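Local atomic coordinates of DUF3194 domain-containing protein (Thermococcus onnurineus, PDB entry 3UEB), a protein that is of unknown function, belongs to the UPF0440 (DUF3194) family, and forms a two-chain assembly whose beta sheet continues from one subunit into the other. Residues A[50-55]-A[64-69]; A[7-12]-A[83-88]; A[31-36]-A[89-94]; A[24-29]-A[96-101]. All blocks are in the same frame, centred on the assembly; numbering follows the deposited sequence.

Contact 1: A[50-55]-A[64-69]; sequences IEVTMR and LEIEVY
The beta hairpin of strands 49-56 and 63-71 is set here by alternating pairs: Glu51-Tyr69, Thr53-Glu67 and Arg55-Glu65 are antiparallel hydrogen-bonded pairs, while Val52-Val68 and Met54-Ile66 are non-hydrogen-bonded. The short segments run at 172° to each other, their axes 4.7 Å apart at closest approach. Each hydrogen-bonded pair exchanges two N-H...O=C bonds, of which Thr53 N to Glu67 O, 2.8 Å with an N-H...O angle of 171°, is nearly straight.

One face is apolar and lies under helix 20-41. On it, CD1 of Ile66 meets CB of Met54 at 3.7 Å, whereas Val52 touches Ile66 and Val68 more loosely. The other face carries the polar residues. Arg55, extended from CG to NE, lies beside Glu65 and points the same way; its NH2 reaches Glu65 OE2 at the guanidinium edge, a weak hydrogen bond within a salt bridge at 3.4 Å, with the two planes 75° apart. NE of Arg55 has a separate salt bridge to Asp49 of the second subunit, whose strand pairs antiparallel with 50-55 and extends the sheet across the interface.

Thr53 OG1 bonds its counterpart in that subunit and also water 1 at 2.6 Å; the same water donates to Glu67 O at 2.9 Å, so this carbonyl oxygen accepts from both Thr53 N and the solvent.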
loop_
_atom_site.group_PDB
_atom_site.type_symbol
_atom_site.label_atom_id
_atom_site.label_comp_id
_atom_site.label_asym_id
_atom_site.label_seq_id
_atom_site.Cartn_x
_atom_site.Cartn_y
_atom_site.Cartn_z
ATOM N N ILE A 50 4.919 -10.000 -4.364
ATOM C CA ILE A 50 5.050 -8.578 -4.583
ATOM C C ILE A 50 4.679 -7.838 -3.301
ATOM O O ILE A 50 3.707 -8.186 -2.620
ATOM C CB ILE A 50 4.166 -8.092 -5.761
ATOM C CG1 ILE A 50 4.327 -6.580 -5.925
ATOM C CG2 ILE A 50 2.707 -8.477 -5.544
ATOM C CD1 ILE A 50 3.445 -5.980 -7.021
ATOM N N GLU A 51 5.478 -6.832 -2.964
ATOM C CA GLU A 51 5.232 -6.036 -1.770
ATOM C C GLU A 51 5.523 -4.578 -2.064
ATOM O O GLU A 51 6.638 -4.219 -2.449
ATOM C CB GLU A 51 6.116 -6.512 -0.617
ATOM C CG GLU A 51 6.051 -8.002 -0.399
ATOM C CD GLU A 51 6.937 -8.461 0.730
ATOM O OE1 GLU A 51 7.112 -9.690 0.869
ATOM O OE2 GLU A 51 7.455 -7.595 1.476
ATOM N N VAL A 52 4.512 -3.740 -1.886
ATOM C CA VAL A 52 4.656 -2.325 -2.123
ATOM C C VAL A 52 4.222 -1.569 -0.872
ATOM O O VAL A 52 3.083 -1.680 -0.408
ATOM C CB VAL A 52 3.829 -1.889 -3.333
ATOM C CG1 VAL A 52 4.169 -0.452 -3.692
ATOM C CG2 VAL A 52 4.127 -2.819 -4.518
ATOM N N THR A 53 5.159 -0.807 -0.331
ATOM C CA THR A 53 4.948 -0.049 0.885
ATOM C C THR A 53 4.870 1.447 0.655
ATOM O O THR A 53 5.617 1.989 -0.151
ATOM C CB THR A 53 6.115 -0.282 1.861
ATOM O OG1 THR A 53 6.289 -1.685 2.075
ATOM C CG2 THR A 53 5.850 0.412 3.195
ATOM N N MET A 54 3.958 2.109 1.357
ATOM C CA MET A 54 3.877 3.562 1.286
ATOM C C MET A 54 4.063 4.021 2.728
ATOM O O MET A 54 3.457 3.468 3.655
ATOM C CB MET A 54 2.531 4.058 0.732
ATOM C CG MET A 54 1.373 4.121 1.724
ATOM S SD MET A 54 -0.048 4.976 1.022
ATOM C CE MET A 54 -0.681 3.676 0.010
ATOM N N ARG A 55 4.933 5.006 2.915
ATOM C CA ARG A 55 5.202 5.548 4.236
ATOM C C ARG A 55 4.990 7.060 4.209
ATOM O O ARG A 55 5.651 7.768 3.452
ATOM C CB ARG A 55 6.644 5.241 4.654
ATOM C CG ARG A 55 7.041 5.867 5.989
ATOM C CD ARG A 55 8.540 5.754 6.261
ATOM N NE ARG A 55 8.906 6.341 7.550
ATOM C CZ ARG A 55 10.158 6.546 7.958
ATOM N NH1 ARG A 55 10.390 7.083 9.151
ATOM N NH2 ARG A 55 11.179 6.221 7.173
ATOM N N LEU A 64 6.947 11.404 1.548
ATOM C CA LEU A 64 6.500 10.098 1.125
ATOM C C LEU A 64 7.657 9.197 0.746
ATOM O O LEU A 64 8.628 9.628 0.120
ATOM C CB LEU A 64 5.543 10.243 -0.064
ATOM C CG LEU A 64 5.038 8.969 -0.751
ATOM C CD1 LEU A 64 4.186 8.129 0.216
ATOM C CD2 LEU A 64 4.219 9.368 -1.964
ATOM N N GLU A 65 7.552 7.941 1.150
ATOM C CA GLU A 65 8.563 6.959 0.827
ATOM C C GLU A 65 7.824 5.756 0.280
ATOM O O GLU A 65 6.804 5.336 0.825
ATOM C CB GLU A 65 9.391 6.588 2.061
ATOM C CG GLU A 65 10.174 7.772 2.634
ATOM C CD GLU A 65 11.342 7.358 3.520
ATOM O OE1 GLU A 65 12.085 8.253 3.985
ATOM O OE2 GLU A 65 11.524 6.141 3.750
ATOM N N ILE A 66 8.320 5.227 -0.830
ATOM C CA ILE A 66 7.695 4.072 -1.454
ATOM C C ILE A 66 8.736 2.983 -1.576
ATOM O O ILE A 66 9.835 3.217 -2.072
ATOM C CB ILE A 66 7.176 4.400 -2.859
ATOM C CG1 ILE A 66 6.039 5.418 -2.778
ATOM C CG2 ILE A 66 6.733 3.126 -3.553
ATOM C CD1 ILE A 66 4.812 4.923 -2.036
ATOM N N GLU A 67 8.388 1.791 -1.122
ATOM C CA GLU A 67 9.315 0.685 -1.195
ATOM C C GLU A 67 8.688 -0.432 -2.011
ATOM O O GLU A 67 7.566 -0.859 -1.736
ATOM C CB GLU A 67 9.657 0.206 0.211
ATOM C CG GLU A 67 10.777 -0.811 0.250
ATOM C CD GLU A 67 11.418 -0.903 1.622
ATOM O OE1 GLU A 67 12.299 -1.774 1.802
ATOM O OE2 GLU A 67 11.042 -0.098 2.513
ATOM N N VAL A 68 9.416 -0.891 -3.024
ATOM C CA VAL A 68 8.928 -1.956 -3.889
ATOM C C VAL A 68 9.806 -3.197 -3.789
ATOM O O VAL A 68 11.036 -3.099 -3.791
ATOM C CB VAL A 68 8.915 -1.521 -5.381
ATOM C CG1 VAL A 68 8.126 -2.529 -6.207
ATOM C CG2 VAL A 68 8.334 -0.132 -5.524
ATOM N N TYR A 69 9.171 -4.360 -3.681
ATOM C CA TYR A 69 9.891 -5.621 -3.639
ATOM C C TYR A 69 9.126 -6.554 -4.566
ATOM O O TYR A 69 7.912 -6.706 -4.446
ATOM C CB TYR A 69 9.939 -6.220 -2.228
ATOM C CG TYR A 69 10.534 -7.617 -2.217
ATOM C CD1 TYR A 69 11.913 -7.812 -2.302
ATOM C CD2 TYR A 69 9.715 -8.746 -2.198
ATOM C CE1 TYR A 69 12.457 -9.093 -2.370
ATOM C CE2 TYR A 69 10.251 -10.030 -2.269
ATOM C CZ TYR A 69 11.620 -10.196 -2.354
ATOM O OH TYR A 69 12.161 -11.461 -2.414
HETATM O O HOH W 1 7.374 -3.057 0.182
#

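Contact 2: A[7-12]-A[83-88]; sequences GKRVIH and LIDEAV
Arg9 NH2 and Asp85 OD1 make the salt bridge between strand 6-14 and helix 80-104, but their modelled separation of 2.4 Å is very short and the N-H...O angle is only 121°, so the exact bond geometry is doubtful. The charges face each other, but the model gives the pairing only roughly; the two side chains cross at about a right angle. Arg9 is bent at chi2 (60°), which turns CD out of the line of an extended chain.

The aliphatic base of the arginine does apolar work. Its CB lies 3.5 Å from Ile84 CG2, the two side chains sliding past each other in opposite directions, and its CG is 4.1 Å from Val88 CG2. Further along the strand, Ile11 and Val88 meet tip to tip, CG2 to CG1 at 4.0 Å. At the other end, CD1 of Ile84 comes within 3.3 Å of Gly7 C, a close approach to bare backbone.

Ile84 and Val88, four residues apart, lie on one side of the helix, and the 29° angle between the segments keeps that side along the strand in this alpha and beta fold. The arrangement is consistent with burial of Ile84 and Val88 holding the helix here, the Arg9-Asp85 attraction probably adding to it.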
loop_
_atom_site.group_PDB
_atom_site.type_symbol
_atom_site.label_atom_id
_atom_site.label_comp_id
_atom_site.label_asym_id
_atom_site.label_seq_id
_atom_site.Cartn_x
_atom_site.Cartn_y
_atom_site.Cartn_z
ATOM N N GLY A 7 13.841 -8.111 -7.099
ATOM C CA GLY A 7 14.369 -6.767 -7.146
ATOM C C GLY A 7 13.771 -5.950 -6.023
ATOM O O GLY A 7 12.647 -6.202 -5.569
ATOM N N LYS A 8 14.538 -4.965 -5.573
ATOM C CA LYS A 8 14.122 -4.085 -4.496
ATOM C C LYS A 8 14.351 -2.653 -4.956
ATOM O O LYS A 8 15.300 -2.370 -5.695
ATOM C CB LYS A 8 14.947 -4.379 -3.247
ATOM C CG LYS A 8 14.116 -4.627 -2.002
ATOM C CD LYS A 8 13.859 -3.348 -1.213
ATOM C CE LYS A 8 15.141 -2.844 -0.559
ATOM N NZ LYS A 8 14.887 -1.719 0.388
ATOM N N ARG A 9 13.479 -1.751 -4.520
ATOM C CA ARG A 9 13.596 -0.356 -4.901
ATOM C C ARG A 9 12.965 0.544 -3.844
ATOM O O ARG A 9 11.845 0.291 -3.394
ATOM C CB ARG A 9 12.906 -0.138 -6.248
ATOM C CG ARG A 9 13.098 1.239 -6.830
ATOM C CD ARG A 9 14.570 1.536 -7.054
ATOM N NE ARG A 9 14.751 2.705 -7.909
ATOM C CZ ARG A 9 14.470 2.728 -9.208
ATOM N NH1 ARG A 9 14.664 3.840 -9.908
ATOM N NH2 ARG A 9 14.010 1.636 -9.809
ATOM N N VAL A 10 13.693 1.583 -3.446
ATOM C CA VAL A 10 13.194 2.531 -2.453
ATOM C C VAL A 10 13.277 3.941 -3.008
ATOM O O VAL A 10 14.353 4.395 -3.398
ATOM C CB VAL A 10 14.019 2.486 -1.155
ATOM C CG1 VAL A 10 13.586 3.614 -0.227
ATOM C CG2 VAL A 10 13.840 1.146 -0.476
ATOM N N ILE A 11 12.146 4.637 -3.046
ATOM C CA ILE A 11 12.136 5.997 -3.557
ATOM C C ILE A 11 11.614 6.984 -2.517
ATOM O O ILE A 11 10.655 6.706 -1.791
ATOM C CB ILE A 11 11.297 6.101 -4.854
ATOM C CG1 ILE A 11 9.819 5.859 -4.560
ATOM C CG2 ILE A 11 11.790 5.071 -5.872
ATOM C CD1 ILE A 11 8.932 5.925 -5.793
ATOM N N HIS A 12 12.276 8.134 -2.442
ATOM C CA HIS A 12 11.915 9.190 -1.508
ATOM C C HIS A 12 11.306 10.346 -2.277
ATOM O O HIS A 12 11.862 10.802 -3.275
ATOM C CB HIS A 12 13.156 9.652 -0.740
ATOM C CG HIS A 12 13.662 8.647 0.249
ATOM N ND1 HIS A 12 14.797 8.849 1.003
ATOM C CD2 HIS A 12 13.165 7.446 0.632
ATOM C CE1 HIS A 12 14.977 7.818 1.812
ATOM N NE2 HIS A 12 14.000 6.953 1.606
ATOM N N LEU A 83 11.759 -4.124 -14.832
ATOM C CA LEU A 83 10.314 -4.016 -14.669
ATOM C C LEU A 83 10.016 -3.041 -13.532
ATOM O O LEU A 83 9.162 -2.171 -13.661
ATOM C CB LEU A 83 9.697 -5.387 -14.359
ATOM C CG LEU A 83 8.240 -5.368 -13.878
ATOM C CD1 LEU A 83 7.393 -4.568 -14.850
ATOM C CD2 LEU A 83 7.714 -6.791 -13.752
ATOM N N ILE A 84 10.729 -3.185 -12.423
ATOM C CA ILE A 84 10.528 -2.285 -11.294
ATOM C C ILE A 84 10.811 -0.854 -11.745
ATOM O O ILE A 84 10.048 0.057 -11.424
ATOM C CB ILE A 84 11.450 -2.641 -10.092
ATOM C CG1 ILE A 84 11.030 -3.981 -9.489
ATOM C CG2 ILE A 84 11.351 -1.562 -9.017
ATOM C CD1 ILE A 84 11.842 -4.362 -8.254
ATOM N N ASP A 85 11.892 -0.659 -12.501
ATOM C CA ASP A 85 12.244 0.677 -12.996
ATOM C C ASP A 85 11.116 1.290 -13.801
ATOM O O ASP A 85 10.767 2.450 -13.605
ATOM C CB ASP A 85 13.499 0.637 -13.868
ATOM C CG ASP A 85 14.751 0.358 -13.070
ATOM O OD1 ASP A 85 14.901 0.943 -11.973
ATOM O OD2 ASP A 85 15.590 -0.437 -13.545
ATOM N N GLU A 86 10.560 0.508 -14.722
ATOM C CA GLU A 86 9.455 0.974 -15.549
ATOM C C GLU A 86 8.222 1.303 -14.707
ATOM O O GLU A 86 7.557 2.314 -14.936
ATOM C CB GLU A 86 9.103 -0.090 -16.587
ATOM C CG GLU A 86 9.889 0.032 -17.874
ATOM C CD GLU A 86 9.861 -1.242 -18.693
ATOM O OE1 GLU A 86 8.769 -1.831 -18.858
ATOM O OE2 GLU A 86 10.937 -1.649 -19.174
ATOM N N ALA A 87 7.918 0.444 -13.735
ATOM C CA ALA A 87 6.766 0.666 -12.868
ATOM C C ALA A 87 6.909 1.987 -12.125
ATOM O O ALA A 87 5.955 2.758 -12.033
ATOM C CB ALA A 87 6.629 -0.475 -11.863
ATOM N N VAL A 88 8.107 2.231 -11.600
ATOM C CA VAL A 88 8.411 3.448 -10.850
ATOM C C VAL A 88 8.325 4.701 -11.727
ATOM O O VAL A 88 7.705 5.691 -11.341
ATOM C CB VAL A 88 9.822 3.348 -10.199
ATOM C CG1 VAL A 88 10.246 4.694 -9.573
ATOM C CG2 VAL A 88 9.805 2.263 -9.137
#

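Contact 3: A[31-36]-A[89-94]; sequences QETIID and ERAYEI
This is a buried helix-helix contact, centred on Thr33 against Ala91 and Ile94, where helices 20-41 and 80-104 pack together on one face of the antiparallel sheet of an alpha and beta fold. The two short segments run in opposite senses but well off antiparallel, at 137°, with axes 8.6 Å apart at closest approach. That spacing fits the small residues at the crossing: the CA atoms of Thr33 and Ala91 are 5.5 Å apart.

Contact is mostly between carbon atoms, with no hydrogen bond from one segment to the other. The methyl CG2 of Thr33 stands anti to its own backbone N and lies 3.6 Å from Ala91 CA, while Arg90 contributes its CG at 3.8 Å. The hydroxyl OG1 is hydrogen-bonded to Leu29 O, so this buried group is satisfied within its own helix, even though it also lies against Ile94.

One position further on, Ile34 brings CG1 to 3.9 Å from Ala91 CB; the same isoleucine also packs on Ile66 and Val68 of strand 63-71, tying the helix pair to the sheet. Thr33 and Ile94 reach toward each other tip to tip, and there the packing is tight: Ile94 CD1 sits 3.3 Å from Thr33 CG2.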
loop_
_atom_site.group_PDB
_atom_site.type_symbol
_atom_site.label_atom_id
_atom_site.label_comp_id
_atom_site.label_asym_id
_atom_site.label_seq_id
_atom_site.Cartn_x
_atom_site.Cartn_y
_atom_site.Cartn_z
ATOM N N GLN A 31 1.762 4.012 -5.048
ATOM C CA GLN A 31 1.823 2.593 -4.727
ATOM C C GLN A 31 0.984 1.727 -5.655
ATOM O O GLN A 31 1.444 0.695 -6.146
ATOM C CB GLN A 31 1.362 2.357 -3.291
ATOM C CG GLN A 31 1.342 0.881 -2.903
ATOM C CD GLN A 31 0.263 0.561 -1.895
ATOM O OE1 GLN A 31 -0.857 1.057 -2.000
ATOM N NE2 GLN A 31 0.584 -0.290 -0.926
ATOM N N GLU A 32 -0.251 2.151 -5.888
ATOM C CA GLU A 32 -1.166 1.403 -6.735
ATOM C C GLU A 32 -0.804 1.478 -8.215
ATOM O O GLU A 32 -1.099 0.562 -8.978
ATOM C CB GLU A 32 -2.599 1.875 -6.459
ATOM C CG GLU A 32 -2.932 1.735 -4.968
ATOM C CD GLU A 32 -4.309 2.242 -4.588
ATOM O OE1 GLU A 32 -4.953 2.913 -5.425
ATOM O OE2 GLU A 32 -4.735 1.970 -3.436
ATOM N N THR A 33 -0.161 2.565 -8.629
ATOM C CA THR A 33 0.265 2.666 -10.019
ATOM C C THR A 33 1.318 1.568 -10.207
ATOM O O THR A 33 1.350 0.886 -11.225
ATOM C CB THR A 33 0.909 4.045 -10.323
ATOM O OG1 THR A 33 -0.098 5.069 -10.247
ATOM C CG2 THR A 33 1.541 4.054 -11.715
ATOM N N ILE A 34 2.172 1.400 -9.206
ATOM C CA ILE A 34 3.224 0.394 -9.260
ATOM C C ILE A 34 2.654 -1.026 -9.240
ATOM O O ILE A 34 3.129 -1.896 -9.972
ATOM C CB ILE A 34 4.216 0.586 -8.094
ATOM C CG1 ILE A 34 4.947 1.923 -8.269
ATOM C CG2 ILE A 34 5.210 -0.572 -8.049
ATOM C CD1 ILE A 34 5.882 2.293 -7.130
ATOM N N ILE A 35 1.635 -1.257 -8.413
ATOM C CA ILE A 35 1.006 -2.577 -8.323
ATOM C C ILE A 35 0.330 -2.901 -9.656
ATOM O O ILE A 35 0.481 -3.998 -10.201
ATOM C CB ILE A 35 -0.069 -2.626 -7.205
ATOM C CG1 ILE A 35 0.579 -2.367 -5.849
ATOM C CG2 ILE A 35 -0.769 -3.985 -7.195
ATOM C CD1 ILE A 35 -0.432 -2.126 -4.734
ATOM N N ASP A 36 -0.426 -1.940 -10.172
ATOM C CA ASP A 36 -1.106 -2.131 -11.442
ATOM C C ASP A 36 -0.098 -2.485 -12.523
ATOM O O ASP A 36 -0.297 -3.430 -13.283
ATOM C CB ASP A 36 -1.860 -0.858 -11.851
ATOM C CG ASP A 36 -3.103 -0.620 -11.014
ATOM O OD1 ASP A 36 -3.468 -1.524 -10.231
ATOM O OD2 ASP A 36 -3.713 0.464 -11.147
ATOM N N GLU A 89 8.948 4.665 -12.902
ATOM C CA GLU A 89 8.894 5.815 -13.801
ATOM C C GLU A 89 7.433 6.128 -14.144
ATOM O O GLU A 89 7.033 7.289 -14.179
ATOM C CB GLU A 89 9.701 5.539 -15.077
ATOM C CG GLU A 89 11.218 5.541 -14.855
ATOM C CD GLU A 89 11.759 6.905 -14.428
ATOM O OE1 GLU A 89 12.545 6.959 -13.453
ATOM O OE2 GLU A 89 11.405 7.921 -15.070
ATOM N N ARG A 90 6.637 5.090 -14.389
ATOM C CA ARG A 90 5.224 5.289 -14.697
ATOM C C ARG A 90 4.558 6.000 -13.524
ATOM O O ARG A 90 3.734 6.888 -13.721
ATOM C CB ARG A 90 4.521 3.949 -14.941
ATOM C CG ARG A 90 3.025 4.078 -15.210
ATOM C CD ARG A 90 2.765 4.947 -16.436
ATOM N NE ARG A 90 3.335 4.359 -17.645
ATOM C CZ ARG A 90 2.807 3.326 -18.297
ATOM N NH1 ARG A 90 1.687 2.765 -17.857
ATOM N NH2 ARG A 90 3.399 2.849 -19.388
ATOM N N ALA A 91 4.925 5.599 -12.307
ATOM C CA ALA A 91 4.370 6.202 -11.101
ATOM C C ALA A 91 4.672 7.705 -11.069
ATOM O O ALA A 91 3.772 8.507 -10.882
ATOM C CB ALA A 91 4.935 5.517 -9.863
ATOM N N TYR A 92 5.933 8.082 -11.259
ATOM C CA TYR A 92 6.312 9.502 -11.276
ATOM C C TYR A 92 5.457 10.284 -12.279
ATOM O O TYR A 92 4.927 11.353 -11.967
ATOM C CB TYR A 92 7.782 9.658 -11.679
ATOM C CG TYR A 92 8.780 9.104 -10.688
ATOM C CD1 TYR A 92 9.979 8.552 -11.124
ATOM C CD2 TYR A 92 8.538 9.150 -9.320
ATOM C CE1 TYR A 92 10.919 8.052 -10.222
ATOM C CE2 TYR A 92 9.472 8.652 -8.404
ATOM C CZ TYR A 92 10.658 8.104 -8.868
ATOM O OH TYR A 92 11.572 7.593 -7.979
ATOM N N GLU A 93 5.342 9.741 -13.489
ATOM C CA GLU A 93 4.571 10.369 -14.555
ATOM C C GLU A 93 3.120 10.597 -14.162
ATOM O O GLU A 93 2.539 11.650 -14.436
ATOM C CB GLU A 93 4.601 9.504 -15.815
ATOM C CG GLU A 93 4.001 10.194 -17.026
ATOM C CD GLU A 93 3.596 9.229 -18.130
ATOM O OE1 GLU A 93 3.366 9.704 -19.266
ATOM O OE2 GLU A 93 3.496 8.005 -17.868
ATOM N N ILE A 94 2.530 9.595 -13.527
ATOM C CA ILE A 94 1.141 9.684 -13.117
ATOM C C ILE A 94 1.014 10.611 -11.920
ATOM O O ILE A 94 0.070 11.401 -11.840
ATOM C CB ILE A 94 0.586 8.272 -12.814
ATOM C CG1 ILE A 94 0.486 7.493 -14.131
ATOM C CG2 ILE A 94 -0.765 8.357 -12.124
ATOM C CD1 ILE A 94 0.259 6.019 -13.966
#

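Contact 4: A[24-29]-A[96-101]; sequences IEIGEL and ERKLRE
Chi1 of Lys98, -133° and off the staggered positions, sets CG against Leu29, while chi2, -56°, bends CD away from an extended line; in Leu29, CG anti to the backbone N carries the branch that ends in CD2. The two side chains meet obliquely, with Leu29 CD2 at 3.3 Å from Lys98 CG and 3.6 Å from Lys98 CB. The first of these carbon pairs is tighter than usual van der Waals contact, and it falls beside the unusual first torsion of the lysine.

Farther out, the lysine crosses Glu25 at about a right angle. The extended glutamate brings OE2 to 3.0 Å from Lys98 CE, yet the ammonium nitrogen is 4.2 Å from that oxygen, too far to be called a salt bridge. NZ instead pairs with Glu101 OE1 in its own helix at 3.5 Å. The nearby carboxylates would be expected to favour the charged form of the lysine.

These residues join helices 20-41 and 80-104, an antiparallel pair of the alpha and beta fold, near the surface. The short segments run at 153° with axes 11.0 Å apart, so the helices meet here through side chains rather than backbone.

On the inner side, Ile26 and Leu99 cross at about a right angle and touch through CD1 and CD2 at 3.9 Å. Both also pack on Leu15 and Leu18 of the loop between strand 6-14 and helix 20-41, while Ile26 CD1 rests against Lys98 CB.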
loop_
_atom_site.group_PDB
_atom_site.type_symbol
_atom_site.label_atom_id
_atom_site.label_comp_id
_atom_site.label_asym_id
_atom_site.label_seq_id
_atom_site.Cartn_x
_atom_site.Cartn_y
_atom_site.Cartn_z
ATOM N N ILE A 24 -1.555 11.469 1.433
ATOM C CA ILE A 24 -2.079 10.105 1.519
ATOM C C ILE A 24 -2.589 9.695 0.139
ATOM O O ILE A 24 -2.289 8.605 -0.352
ATOM C CB ILE A 24 -3.255 10.011 2.549
ATOM C CG1 ILE A 24 -2.706 9.829 3.965
ATOM C CG2 ILE A 24 -4.190 8.857 2.203
ATOM C CD1 ILE A 24 -1.934 11.014 4.485
ATOM N N GLU A 25 -3.359 10.583 -0.477
ATOM C CA GLU A 25 -3.916 10.338 -1.801
ATOM C C GLU A 25 -2.809 10.036 -2.820
ATOM O O GLU A 25 -2.922 9.107 -3.620
ATOM C CB GLU A 25 -4.704 11.566 -2.257
ATOM C CG GLU A 25 -5.513 11.366 -3.519
ATOM C CD GLU A 25 -5.982 12.686 -4.104
ATOM O OE1 GLU A 25 -6.398 13.575 -3.328
ATOM O OE2 GLU A 25 -5.935 12.838 -5.342
ATOM N N ILE A 26 -1.744 10.834 -2.791
ATOM C CA ILE A 26 -0.639 10.641 -3.718
ATOM C C ILE A 26 0.125 9.364 -3.388
ATOM O O ILE A 26 0.544 8.634 -4.284
ATOM C CB ILE A 26 0.333 11.843 -3.692
ATOM C CG1 ILE A 26 -0.373 13.083 -4.245
ATOM C CG2 ILE A 26 1.588 11.526 -4.512
ATOM C CD1 ILE A 26 -0.833 12.936 -5.685
ATOM N N GLY A 27 0.302 9.100 -2.099
ATOM C CA GLY A 27 0.992 7.897 -1.683
ATOM C C GLY A 27 0.249 6.698 -2.243
ATOM O O GLY A 27 0.860 5.757 -2.752
ATOM N N GLU A 28 -1.079 6.737 -2.154
ATOM C CA GLU A 28 -1.909 5.654 -2.664
ATOM C C GLU A 28 -1.816 5.575 -4.189
ATOM O O GLU A 28 -1.716 4.488 -4.758
ATOM C CB GLU A 28 -3.369 5.863 -2.246
ATOM C CG GLU A 28 -3.630 5.678 -0.763
ATOM C CD GLU A 28 -5.066 6.005 -0.373
ATOM O OE1 GLU A 28 -5.421 5.819 0.807
ATOM O OE2 GLU A 28 -5.840 6.453 -1.244
ATOM N N LEU A 29 -1.851 6.727 -4.851
ATOM C CA LEU A 29 -1.767 6.757 -6.310
ATOM C C LEU A 29 -0.450 6.131 -6.777
ATOM O O LEU A 29 -0.419 5.327 -7.718
ATOM C CB LEU A 29 -1.865 8.201 -6.814
ATOM C CG LEU A 29 -1.811 8.418 -8.331
ATOM C CD1 LEU A 29 -2.908 7.596 -9.018
ATOM C CD2 LEU A 29 -1.985 9.905 -8.648
ATOM N N GLU A 96 3.011 13.147 -11.182
ATOM C CA GLU A 96 3.235 14.506 -11.667
ATOM C C GLU A 96 1.994 15.077 -12.341
ATOM O O GLU A 96 1.706 16.263 -12.198
ATOM C CB GLU A 96 4.430 14.553 -12.629
ATOM C CG GLU A 96 4.904 15.964 -12.990
ATOM C CD GLU A 96 5.202 16.829 -11.768
ATOM O OE1 GLU A 96 5.607 16.275 -10.723
ATOM O OE2 GLU A 96 5.046 18.068 -11.857
ATOM N N ARG A 97 1.255 14.245 -13.071
ATOM C CA ARG A 97 0.039 14.722 -13.725
ATOM C C ARG A 97 -0.994 15.108 -12.681
ATOM O O ARG A 97 -1.711 16.099 -12.830
ATOM C CB ARG A 97 -0.546 13.648 -14.637
ATOM C CG ARG A 97 0.256 13.421 -15.899
ATOM C CD ARG A 97 -0.439 12.427 -16.795
ATOM N NE ARG A 97 0.420 12.005 -17.895
ATOM C CZ ARG A 97 0.155 10.973 -18.686
ATOM N NH1 ARG A 97 -0.952 10.260 -18.495
ATOM N NH2 ARG A 97 1.000 10.644 -19.657
ATOM N N LYS A 98 -1.060 14.313 -11.621
ATOM C CA LYS A 98 -1.991 14.551 -10.531
ATOM C C LYS A 98 -1.628 15.848 -9.816
ATOM O O LYS A 98 -2.504 16.636 -9.456
ATOM C CB LYS A 98 -1.930 13.394 -9.535
ATOM C CG LYS A 98 -3.279 12.870 -9.110
ATOM C CD LYS A 98 -4.163 13.948 -8.517
ATOM C CE LYS A 98 -5.552 13.387 -8.269
ATOM N NZ LYS A 98 -6.052 12.694 -9.494
ATOM N N LEU A 99 -0.333 16.059 -9.598
ATOM C CA LEU A 99 0.129 17.266 -8.919
ATOM C C LEU A 99 -0.290 18.504 -9.718
ATOM O O LEU A 99 -0.820 19.460 -9.157
ATOM C CB LEU A 99 1.659 17.241 -8.734
ATOM C CG LEU A 99 2.262 16.059 -7.954
ATOM C CD1 LEU A 99 3.754 16.297 -7.701
ATOM C CD2 LEU A 99 1.543 15.896 -6.629
ATOM N N ARG A 100 -0.055 18.483 -11.026
ATOM C CA ARG A 100 -0.436 19.609 -11.863
ATOM C C ARG A 100 -1.950 19.776 -11.829
ATOM O O ARG A 100 -2.455 20.896 -11.791
ATOM C CB ARG A 100 0.037 19.404 -13.306
ATOM C CG ARG A 100 1.450 19.929 -13.569
ATOM C CD ARG A 100 1.688 20.147 -15.058
ATOM N NE ARG A 100 1.769 18.890 -15.801
ATOM C CZ ARG A 100 2.821 18.079 -15.780
ATOM N NH1 ARG A 100 3.889 18.393 -15.055
ATOM N NH2 ARG A 100 2.807 16.957 -16.489
ATOM N N GLU A 101 -2.670 18.657 -11.830
ATOM C CA GLU A 101 -4.125 18.699 -11.789
ATOM C C GLU A 101 -4.572 19.390 -10.510
ATOM O O GLU A 101 -5.415 20.287 -10.531
ATOM C CB GLU A 101 -4.707 17.287 -11.823
ATOM C CG GLU A 101 -6.224 17.254 -11.829
ATOM C CD GLU A 101 -6.776 15.880 -11.516
ATOM O OE1 GLU A 101 -6.398 14.914 -12.213
ATOM O OE2 GLU A 101 -7.587 15.762 -10.571
#

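In the fold
The chain runs strand 6-14, helix 20-41, strands 49-56 and 63-71, then helix 80-104, and the contacts close it into two layers. Contact 1 joins the hairpin; contact 2, centred about 9 Å away, sets the last helix on strand 6-14, which neighbours strand 63-71. Along helix 80-104 the partners change from strand 6-14 in contact 2 to helix 20-41 in contacts 3 and 4, the centres of contacts 2 and 4 being about 17 Å apart. A hydrogen bond from Gln31 NE2 to Val52 O ties contact 3 to contact 1. Strand 49-56 and helix 20-41 also meet the second subunit, so the sheet edge and that helix both take part in the dimer interface.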